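Local structure of uncharacterized peroxidase-related protein (Silicibacter sp., 2PFX) at residues A[24-29]-A[39-44]; A[75-80]-A[91-96]; A[108-111]-A[116-119]; A[123-128]-A[151-156]. The protein is of unknown function but, as a peroxidase-related member of the AhpD-like superfamily, probably takes part in thiol-based redox chemistry that removes peroxides. All coordinates share one frame; numbering follows the deposited sequence.

Contact 1 (A[24-29]-A[39-44])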
# COMPACT_ATOMS: atom_id res chain seq x y z
N GLN A 24 15.22 42.12 1.93
CA GLN A 24 15.01 42.88 0.72
C GLN A 24 16.19 42.78 -0.26
O GLN A 24 16.01 42.55 -1.44
CB GLN A 24 14.78 44.36 1.05
CG GLN A 24 14.57 45.22 -0.20
CD GLN A 24 13.47 44.61 -1.06
OE1 GLN A 24 12.35 44.49 -0.55
NE2 GLN A 24 13.80 44.22 -2.28
N LYS A 25 17.38 43.01 0.30
CA LYS A 25 18.63 42.91 -0.44
C LYS A 25 18.83 41.52 -1.03
O LYS A 25 19.22 41.33 -2.19
CB LYS A 25 19.81 43.22 0.49
CG LYS A 25 20.22 44.68 0.55
CD LYS A 25 21.22 44.94 1.66
CE LYS A 25 22.54 44.26 1.33
NZ LYS A 25 23.58 44.59 2.34
N TYR A 26 18.54 40.51 -0.22
CA TYR A 26 18.73 39.12 -0.63
C TYR A 26 17.82 38.83 -1.80
O TYR A 26 18.12 38.21 -2.81
CB TYR A 26 18.45 38.18 0.54
CG TYR A 26 18.54 36.71 0.17
CD1 TYR A 26 19.74 36.13 -0.22
CD2 TYR A 26 17.41 35.90 0.22
CE1 TYR A 26 19.83 34.80 -0.56
CE2 TYR A 26 17.48 34.57 -0.12
CZ TYR A 26 18.68 34.02 -0.50
OH TYR A 26 18.73 32.69 -0.84
N PHE A 27 16.59 39.32 -1.68
CA PHE A 27 15.63 39.09 -2.74
C PHE A 27 16.02 39.82 -4.01
O PHE A 27 15.71 39.34 -5.10
CB PHE A 27 14.25 39.49 -2.24
CG PHE A 27 13.59 38.45 -1.34
CD1 PHE A 27 14.22 37.30 -0.90
CD2 PHE A 27 12.28 38.68 -0.94
CE1 PHE A 27 13.60 36.38 -0.10
CE2 PHE A 27 11.63 37.75 -0.14
CZ PHE A 27 12.29 36.61 0.26
N GLU A 28 16.67 40.96 -3.88
CA GLU A 28 17.13 41.61 -5.11
C GLU A 28 18.15 40.74 -5.83
O GLU A 28 18.22 40.62 -7.06
CB GLU A 28 17.72 42.98 -4.74
CG GLU A 28 16.63 43.99 -4.44
CD GLU A 28 17.03 45.10 -3.50
OE1 GLU A 28 18.21 45.17 -3.09
OE2 GLU A 28 16.12 45.89 -3.19
N ILE A 29 18.96 40.11 -5.00
CA ILE A 29 20.00 39.24 -5.55
C ILE A 29 19.39 38.03 -6.24
O ILE A 29 19.76 37.64 -7.36
CB ILE A 29 20.97 38.86 -4.41
CG1 ILE A 29 21.82 39.98 -3.85
CG2 ILE A 29 21.85 37.72 -4.90
CD1 ILE A 29 23.06 40.47 -4.53
N ASN A 39 9.08 31.27 -4.67
CA ASN A 39 8.07 31.38 -3.61
C ASN A 39 8.39 30.63 -2.35
O ASN A 39 7.94 31.01 -1.27
CB ASN A 39 6.71 30.89 -4.16
CG ASN A 39 5.99 31.98 -4.94
OD1 ASN A 39 6.34 33.16 -4.86
ND2 ASN A 39 4.95 31.61 -5.69
N VAL A 40 9.17 29.54 -2.40
CA VAL A 40 9.59 28.92 -1.15
C VAL A 40 10.36 29.89 -0.27
O VAL A 40 10.26 29.88 0.95
CB VAL A 40 10.45 27.67 -1.43
CG1 VAL A 40 11.74 28.03 -2.14
CG2 VAL A 40 10.73 26.93 -0.13
N LEU A 41 11.14 30.78 -0.91
CA LEU A 41 11.87 31.74 -0.09
C LEU A 41 10.93 32.77 0.53
O LEU A 41 11.12 33.13 1.69
CB LEU A 41 12.95 32.43 -0.91
CG LEU A 41 14.01 31.52 -1.50
CD1 LEU A 41 14.94 32.35 -2.37
CD2 LEU A 41 14.73 30.75 -0.40
N LYS A 42 9.93 33.20 -0.22
CA LYS A 42 8.95 34.13 0.36
C LYS A 42 8.23 33.47 1.52
O LYS A 42 7.81 34.13 2.47
CB LYS A 42 7.97 34.61 -0.70
CG LYS A 42 8.63 35.26 -1.91
CD LYS A 42 7.62 35.71 -2.96
CE LYS A 42 8.21 36.80 -3.84
NZ LYS A 42 7.49 36.88 -5.14
N ALA A 43 8.09 32.15 1.45
CA ALA A 43 7.39 31.42 2.49
C ALA A 43 8.14 31.47 3.81
O ALA A 43 7.53 31.63 4.86
CB ALA A 43 7.11 29.97 2.05
N TYR A 44 9.47 31.34 3.73
CA TYR A 44 10.29 31.36 4.93
C TYR A 44 10.65 32.76 5.39
O TYR A 44 11.10 32.94 6.53
CB TYR A 44 11.60 30.58 4.71
CG TYR A 44 11.38 29.08 4.81
CD1 TYR A 44 11.02 28.35 3.69
CD2 TYR A 44 11.51 28.41 6.02
CE1 TYR A 44 10.80 26.99 3.79
CE2 TYR A 44 11.31 27.05 6.12
CZ TYR A 44 10.96 26.35 5.00
OH TYR A 44 10.75 25.00 5.08
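Tyr26 is the first residue of 24-29 to reach 39-44. Its ring carbon CE2 lies 4.1 Å from Leu41 CD1, and its hydroxyl OH stands equally far from that same methyl, which thus sits against the outer part of the ring. The approach is oblique, and the tyrosine and leucine side chains cross at nearly a right angle. Phe27, one residue on, points toward the other helix and runs past Leu41 in the opposite direction. Its CE1 meets Leu41 CB at 4.1 Å, while CZ, at the far end of the ring, reaches Leu41 O at 3.9 Å. That carbonyl oxygen lies at the ring edge, near its plane. The benzyl group is carried across the gap because CG stands opposite the carbonyl carbon (chi1 -79°). The same CZ comes obliquely to the lysine backbone, 4.2 Å from Lys42 CA. Further round the ring, CE2 comes within 4.3 Å of Lys42 CG, so the aliphatic part of the lysine flanks the phenylalanine. The two short axes are almost exactly antiparallel (175°) but 11.8 Å apart, a separation bridged by aromatic rings and a leucine rather than by backbones in close approach. Helix 48-63 packs alongside, its Thr55 against Tyr26 and Leu41 and its Leu51 against Leu41. Helix 39-44 in addition faces a second subunit, where Tyr44 meets Trp159 of that neighbouring chain edge-to-face.

Contact 2 (A[75-80]-A[91-96])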
# COMPACT_ATOMS: atom_id res chain seq x y z
N MSE A 75 18.19 15.88 -10.42
CA MSE A 75 17.48 14.68 -10.86
C MSE A 75 16.91 13.92 -9.68
O MSE A 75 15.80 13.39 -9.70
CB MSE A 75 18.46 13.82 -11.69
CG MSE A 75 18.78 14.45 -13.04
SE MSE A 75 20.23 13.45 -13.88
CE MSE A 75 18.99 12.19 -14.58
N ILE A 76 17.66 13.86 -8.60
CA ILE A 76 17.22 13.19 -7.40
C ILE A 76 15.98 13.92 -6.89
O ILE A 76 14.97 13.33 -6.54
CB ILE A 76 18.30 13.16 -6.31
CG1 ILE A 76 19.44 12.17 -6.58
CG2 ILE A 76 17.72 12.86 -4.94
CD1 ILE A 76 20.65 12.38 -5.67
N ALA A 77 16.12 15.25 -6.89
CA ALA A 77 15.01 16.05 -6.38
C ALA A 77 13.69 15.76 -7.06
O ALA A 77 12.63 15.63 -6.44
CB ALA A 77 15.36 17.53 -6.54
N VAL A 78 13.75 15.69 -8.38
CA VAL A 78 12.53 15.45 -9.17
C VAL A 78 11.98 14.06 -8.99
O VAL A 78 10.77 13.85 -8.96
CB VAL A 78 12.81 15.69 -10.67
CG1 VAL A 78 11.59 15.35 -11.51
CG2 VAL A 78 13.21 17.14 -10.87
N VAL A 79 12.85 13.06 -8.89
CA VAL A 79 12.34 11.70 -8.67
C VAL A 79 11.67 11.61 -7.31
O VAL A 79 10.56 11.07 -7.16
CB VAL A 79 13.49 10.70 -8.83
CG1 VAL A 79 13.13 9.34 -8.27
CG2 VAL A 79 13.88 10.62 -10.30
N VAL A 80 12.28 12.14 -6.27
CA VAL A 80 11.62 12.21 -4.95
C VAL A 80 10.28 12.92 -5.09
O VAL A 80 9.26 12.39 -4.64
CB VAL A 80 12.51 12.89 -3.90
CG1 VAL A 80 11.80 12.98 -2.56
CG2 VAL A 80 13.82 12.13 -3.74
N VAL A 91 7.50 21.29 -10.30
CA VAL A 91 7.61 22.43 -11.21
C VAL A 91 8.96 23.11 -11.11
O VAL A 91 9.59 23.37 -12.15
CB VAL A 91 6.49 23.45 -10.91
CG1 VAL A 91 6.74 24.73 -11.69
CG2 VAL A 91 5.14 22.81 -11.20
N ALA A 92 9.38 23.39 -9.89
CA ALA A 92 10.62 24.13 -9.68
C ALA A 92 11.83 23.32 -10.14
O ALA A 92 12.70 23.84 -10.86
CB ALA A 92 10.74 24.56 -8.22
N HIS A 93 11.88 22.06 -9.73
CA HIS A 93 13.08 21.24 -9.96
C HIS A 93 13.02 20.56 -11.32
O HIS A 93 14.06 20.32 -11.95
CB HIS A 93 13.22 20.26 -8.79
CG HIS A 93 13.60 21.05 -7.58
ND1 HIS A 93 14.86 21.57 -7.39
CD2 HIS A 93 12.85 21.47 -6.52
CE1 HIS A 93 14.90 22.24 -6.26
NE2 HIS A 93 13.70 22.20 -5.70
N GLY A 94 11.82 20.31 -11.81
CA GLY A 94 11.63 19.92 -13.20
C GLY A 94 12.30 20.91 -14.15
O GLY A 94 13.03 20.53 -15.07
N ALA A 95 12.07 22.20 -13.95
CA ALA A 95 12.66 23.30 -14.69
C ALA A 95 14.17 23.24 -14.63
O ALA A 95 14.87 23.37 -15.63
CB ALA A 95 12.16 24.66 -14.17
N ALA A 96 14.66 23.02 -13.40
CA ALA A 96 16.09 22.93 -13.15
C ALA A 96 16.73 21.80 -13.95
O ALA A 96 17.80 22.00 -14.54
CB ALA A 96 16.37 22.76 -11.67
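Val78 and His93 mark the nearest approach of the two helices, with their CA atoms 5.9 Å apart, and the contact is made of van der Waals packing without a hydrogen bond from one segment to the other. The aliphatic-to-backbone part belongs to Val78. Its CG2 branch, set opposite the valine carbonyl carbon, lies 3.5 Å from His93 C and 3.6 Å from Gly94 N, resting on the peptide that joins these two residues. The same methyl touches His93 CB at 3.7 Å. Gly94 brings no side chain, so what the methyl meets there is bare main chain. The methyl-to-ring part belongs to Ala77, whose CB sits 4.1 Å from His93 CG and approaches the imidazole obliquely. The polar part lies outside the two segments: His93 ND1 is hydrogen-bonded to Glu74, one turn before Val78 on the same helix as Ala77, and Phe168 of helix 155-178 meets the imidazole edge-to-face. The ring is therefore held at its nitrogen by a carboxylate, beside an alanine methyl and against an aromatic neighbour, which should restrict its rotation. The axes of the short segments pass 8.7 Å apart and cross at -143°, as two helices joined by a short turn and folded back on each other. This helical hairpin is part of the carboxymuconolactone decarboxylase family region. A glutamate on its first helix, a Cys-X-X-Cys pair at the start of the second and a histidine one turn later match the redox centre of AhpD, so His93 and Glu74 are probably part of the corresponding site here.

Contact 3 (A[108-111]-A[116-119])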
# COMPACT_ATOMS: atom_id res chain seq x y z
N GLU A 108 10.83 15.79 -18.30
CA GLU A 108 9.47 15.25 -18.29
C GLU A 108 9.47 13.81 -17.83
O GLU A 108 8.61 13.35 -17.07
CB GLU A 108 8.85 15.40 -19.69
CG GLU A 108 8.72 16.85 -20.10
CD GLU A 108 7.69 17.56 -19.24
OE1 GLU A 108 6.50 17.23 -19.46
OE2 GLU A 108 8.03 18.40 -18.38
N MSE A 109 10.46 13.09 -18.32
CA MSE A 109 10.62 11.70 -17.94
C MSE A 109 10.77 11.56 -16.44
O MSE A 109 10.17 10.68 -15.85
CB MSE A 109 11.83 11.07 -18.65
CG MSE A 109 11.60 10.80 -20.13
SE MSE A 109 13.30 10.37 -20.97
CE MSE A 109 12.48 9.32 -22.35
N LEU A 110 11.57 12.40 -15.79
CA LEU A 110 11.81 12.25 -14.36
C LEU A 110 10.57 12.66 -13.57
O LEU A 110 10.28 12.11 -12.52
CB LEU A 110 13.03 13.06 -13.92
CG LEU A 110 14.37 12.71 -14.58
CD1 LEU A 110 15.55 13.38 -13.90
CD2 LEU A 110 14.64 11.21 -14.60
N VAL A 111 9.85 13.64 -14.15
CA VAL A 111 8.64 14.11 -13.47
C VAL A 111 7.58 13.01 -13.48
O VAL A 111 6.86 12.79 -12.49
CB VAL A 111 8.14 15.39 -14.14
CG1 VAL A 111 6.67 15.65 -13.82
CG2 VAL A 111 8.99 16.57 -13.71
N VAL A 116 11.71 5.24 -17.33
CA VAL A 116 11.71 5.18 -18.78
C VAL A 116 12.95 5.87 -19.34
O VAL A 116 13.22 5.77 -20.52
CB VAL A 116 10.50 5.89 -19.44
CG1 VAL A 116 9.21 5.24 -18.99
CG2 VAL A 116 10.53 7.36 -19.08
N ALA A 117 13.67 6.60 -18.50
CA ALA A 117 14.76 7.40 -19.05
C ALA A 117 15.96 6.52 -19.41
O ALA A 117 16.33 5.65 -18.62
CB ALA A 117 15.16 8.48 -18.06
N PRO A 118 16.57 6.76 -20.56
CA PRO A 118 17.74 5.95 -20.96
C PRO A 118 19.01 6.48 -20.32
O PRO A 118 19.87 7.12 -20.93
CB PRO A 118 17.76 6.14 -22.48
CG PRO A 118 17.27 7.54 -22.65
CD PRO A 118 16.26 7.76 -21.58
N LEU A 119 19.12 6.21 -19.03
CA LEU A 119 20.23 6.69 -18.24
C LEU A 119 21.36 5.66 -18.19
O LEU A 119 21.10 4.46 -18.32
CB LEU A 119 19.81 6.90 -16.77
CG LEU A 119 18.71 7.94 -16.58
CD1 LEU A 119 18.26 8.01 -15.14
CD2 LEU A 119 19.19 9.30 -17.07
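Met109 and Ala117 join the last turns of helix 104-112 to the loop that leads into helix 121-136, at a point where their CA atoms are 6.1 Å apart. Met109, present as selenomethionine, carries most of the contact. With CG beside its backbone N (chi1 -73°) and an extended chain beyond, it lays a row of atoms along the loop. CG meets Val116 CG2 at 3.8 Å, the two side chains crossing at a slant. Farther out, SE rests on Ala117, 3.8 Å from its CA and 3.9 Å from its CB. The selenium also touches Pro118 CD at 4.0 Å, and here the side chains cross nearly at right angles. The loop takes this shape through an inverse gamma turn centred on Pro118, closed by a weak hydrogen bond of 2.9 Å from Leu119 N to Ala117 O. The turn lies just before helix 121-136. Leu110 adds a looser touch, its CD2 branch standing 4.4 Å from Ala117 CB, while elsewhere it packs on Met75 and Val78 of helix 70-84. A third subunit borders the same region: Phe87 of that neighbouring chain packs on Met109, and its Gly1 on Pro118.

Contact 4 (A[123-128]-A[151-156]). With ACT (acetate ion), chain C.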
# COMPACT_ATOMS: atom_id res chain seq x y z
N GLN A 123 23.63 6.68 -12.98
CA GLN A 123 22.54 7.60 -12.63
C GLN A 123 21.31 6.80 -12.29
O GLN A 123 20.56 7.20 -11.41
CB GLN A 123 22.29 8.58 -13.78
CG GLN A 123 23.43 9.56 -13.90
CD GLN A 123 23.23 10.68 -14.89
OE1 GLN A 123 22.46 10.57 -15.83
NE2 GLN A 123 23.99 11.75 -14.63
N ARG A 124 21.11 5.68 -12.99
CA ARG A 124 19.88 4.94 -12.68
C ARG A 124 19.93 4.38 -11.28
O ARG A 124 18.92 4.42 -10.56
CB ARG A 124 19.69 3.83 -13.71
CG ARG A 124 18.50 2.96 -13.40
CD ARG A 124 17.17 3.74 -13.20
NE ARG A 124 16.16 2.68 -12.94
CZ ARG A 124 15.32 2.19 -13.84
NH1 ARG A 124 15.24 2.58 -15.10
NH2 ARG A 124 14.50 1.22 -13.43
N VAL A 125 21.05 3.82 -10.81
CA VAL A 125 21.02 3.25 -9.46
C VAL A 125 20.95 4.34 -8.40
O VAL A 125 20.38 4.16 -7.32
CB VAL A 125 22.19 2.29 -9.21
CG1 VAL A 125 22.12 1.18 -10.27
CG2 VAL A 125 23.55 2.96 -9.23
N MSE A 126 21.52 5.50 -8.70
CA MSE A 126 21.38 6.67 -7.85
C MSE A 126 19.91 7.00 -7.62
O MSE A 126 19.45 7.17 -6.48
CB MSE A 126 22.13 7.82 -8.49
CG MSE A 126 22.07 9.12 -7.70
SE MSE A 126 22.80 10.58 -8.71
CE MSE A 126 21.35 10.70 -9.94
N LEU A 127 19.15 7.05 -8.70
CA LEU A 127 17.72 7.30 -8.58
C LEU A 127 16.92 6.17 -7.96
O LEU A 127 15.94 6.41 -7.24
CB LEU A 127 17.13 7.68 -9.95
CG LEU A 127 17.74 8.93 -10.58
CD1 LEU A 127 17.14 9.20 -11.95
CD2 LEU A 127 17.57 10.17 -9.69
N ASP A 128 17.27 4.92 -8.21
CA ASP A 128 16.60 3.79 -7.58
C ASP A 128 16.76 3.81 -6.06
O ASP A 128 15.83 3.47 -5.31
CB ASP A 128 17.18 2.49 -8.13
CG ASP A 128 16.78 2.11 -9.53
OD1 ASP A 128 15.83 2.70 -10.09
OD2 ASP A 128 17.45 1.19 -10.05
N HIS A 151 28.79 1.01 -8.85
CA HIS A 151 28.72 1.90 -10.00
C HIS A 151 29.46 3.22 -9.79
O HIS A 151 29.18 4.16 -10.51
CB HIS A 151 27.26 2.18 -10.37
CG HIS A 151 26.59 0.93 -10.83
ND1 HIS A 151 26.73 0.47 -12.12
CD2 HIS A 151 25.79 0.07 -10.18
CE1 HIS A 151 26.03 -0.65 -12.23
NE2 HIS A 151 25.44 -0.92 -11.07
N GLY A 152 30.41 3.23 -8.86
CA GLY A 152 31.41 4.25 -8.77
C GLY A 152 31.19 5.28 -7.70
O GLY A 152 32.03 6.18 -7.59
N PHE A 153 30.11 5.17 -6.90
CA PHE A 153 29.94 6.08 -5.78
C PHE A 153 30.74 5.64 -4.56
O PHE A 153 30.71 4.48 -4.17
CB PHE A 153 28.46 6.17 -5.38
CG PHE A 153 27.59 6.74 -6.49
CD1 PHE A 153 27.69 8.08 -6.82
CD2 PHE A 153 26.71 5.93 -7.17
CE1 PHE A 153 26.89 8.62 -7.82
CE2 PHE A 153 25.89 6.46 -8.15
CZ PHE A 153 25.98 7.80 -8.47
N ASN A 154 31.46 6.58 -3.95
CA ASN A 154 32.11 6.28 -2.70
C ASN A 154 31.18 6.63 -1.52
O ASN A 154 30.03 7.01 -1.70
CB ASN A 154 33.44 7.00 -2.62
CG ASN A 154 33.37 8.50 -2.50
OD1 ASN A 154 32.30 9.06 -2.29
ND2 ASN A 154 34.53 9.15 -2.62
N ASP A 155 31.67 6.50 -0.30
CA ASP A 155 30.76 6.60 0.84
C ASP A 155 30.35 8.05 1.06
O ASP A 155 29.24 8.29 1.53
CB ASP A 155 31.39 6.04 2.10
CG ASP A 155 31.26 4.54 2.22
OD1 ASP A 155 30.79 3.89 1.26
OD2 ASP A 155 31.62 4.01 3.29
N ARG A 156 31.23 8.98 0.70
CA ARG A 156 30.83 10.38 0.80
C ARG A 156 29.71 10.64 -0.19
O ARG A 156 28.77 11.37 0.08
CB ARG A 156 32.05 11.26 0.54
CG ARG A 156 31.77 12.72 0.35
CD ARG A 156 31.06 13.48 1.48
NE ARG A 156 30.36 14.57 0.75
CZ ARG A 156 30.89 15.72 0.38
NH1 ARG A 156 32.14 16.07 0.68
NH2 ARG A 156 30.17 16.61 -0.29
C ACT C . 29.79 2.18 -13.47
O ACT C . 28.61 2.02 -13.78
OXT ACT C . 30.39 1.35 -12.82
CH3 ACT C . 30.48 3.44 -13.87
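CG1 and CG2 of Val125 both come to His151 CD2 from the same side of the imidazole ring, each at 3.8 Å, with CG2 approaching obliquely. At the imidazole edge and in its plane, ND1 donates a fairly straight hydrogen bond to acetate O (2.9 Å, 161°). The Phe153 ring takes Val125 CG2 at its edge, 4.3 Å from CE2, whereas Met126 CB approaches CZ obliquely at 3.9 Å. Selenium of Met126, a selenomethionine, adds an oblique Met-aromatic contact, 5.3 Å from the ring centroid and 60° off its normal. Between these residues in the chain, Gly152 with its positive phi is the C-prime residue of the Schellman motif that ends helix 142-150, and on either side of it in sequence His151 and Phe153 both point toward helix 121-136. Replacing the imidazole of His151 by an alanine methyl would probably cost the acetate the ND1 hydrogen bond and open a gap beside the Val125 methyls. The acetate probably came from the crystallisation liquor, and its carboxylate could favour a protonated imidazole. The contacts of Val125, Met126 and Phe153 make the junction largely apolar, while the ND1 edge of His151 held an acetate in this crystal.

How the contacts relate
Along the chain the four contacts close one after another, none nested in the next. Contact 2 lies nearest the middle, its centre 5 Å from that of the chain, while contact 1 lies on the opposite side of the chain's centre from contacts 3 and 4, 31 and 33 Å away between centres. Contacts 2, 3 and 4 touch one another: Met75 CG of helix 70-84 meets Leu110 CD1 at 3.5 Å, and Leu127 CD1 of helix 121-136 meets Leu119 CD1 at 3.6 Å. The helix pair carrying the probable redox site is thus backed directly by helices 104-112 and 121-136, whereas contact 1 lies in the N-terminal part, its nearest atoms about 7 Å from those of contact 2.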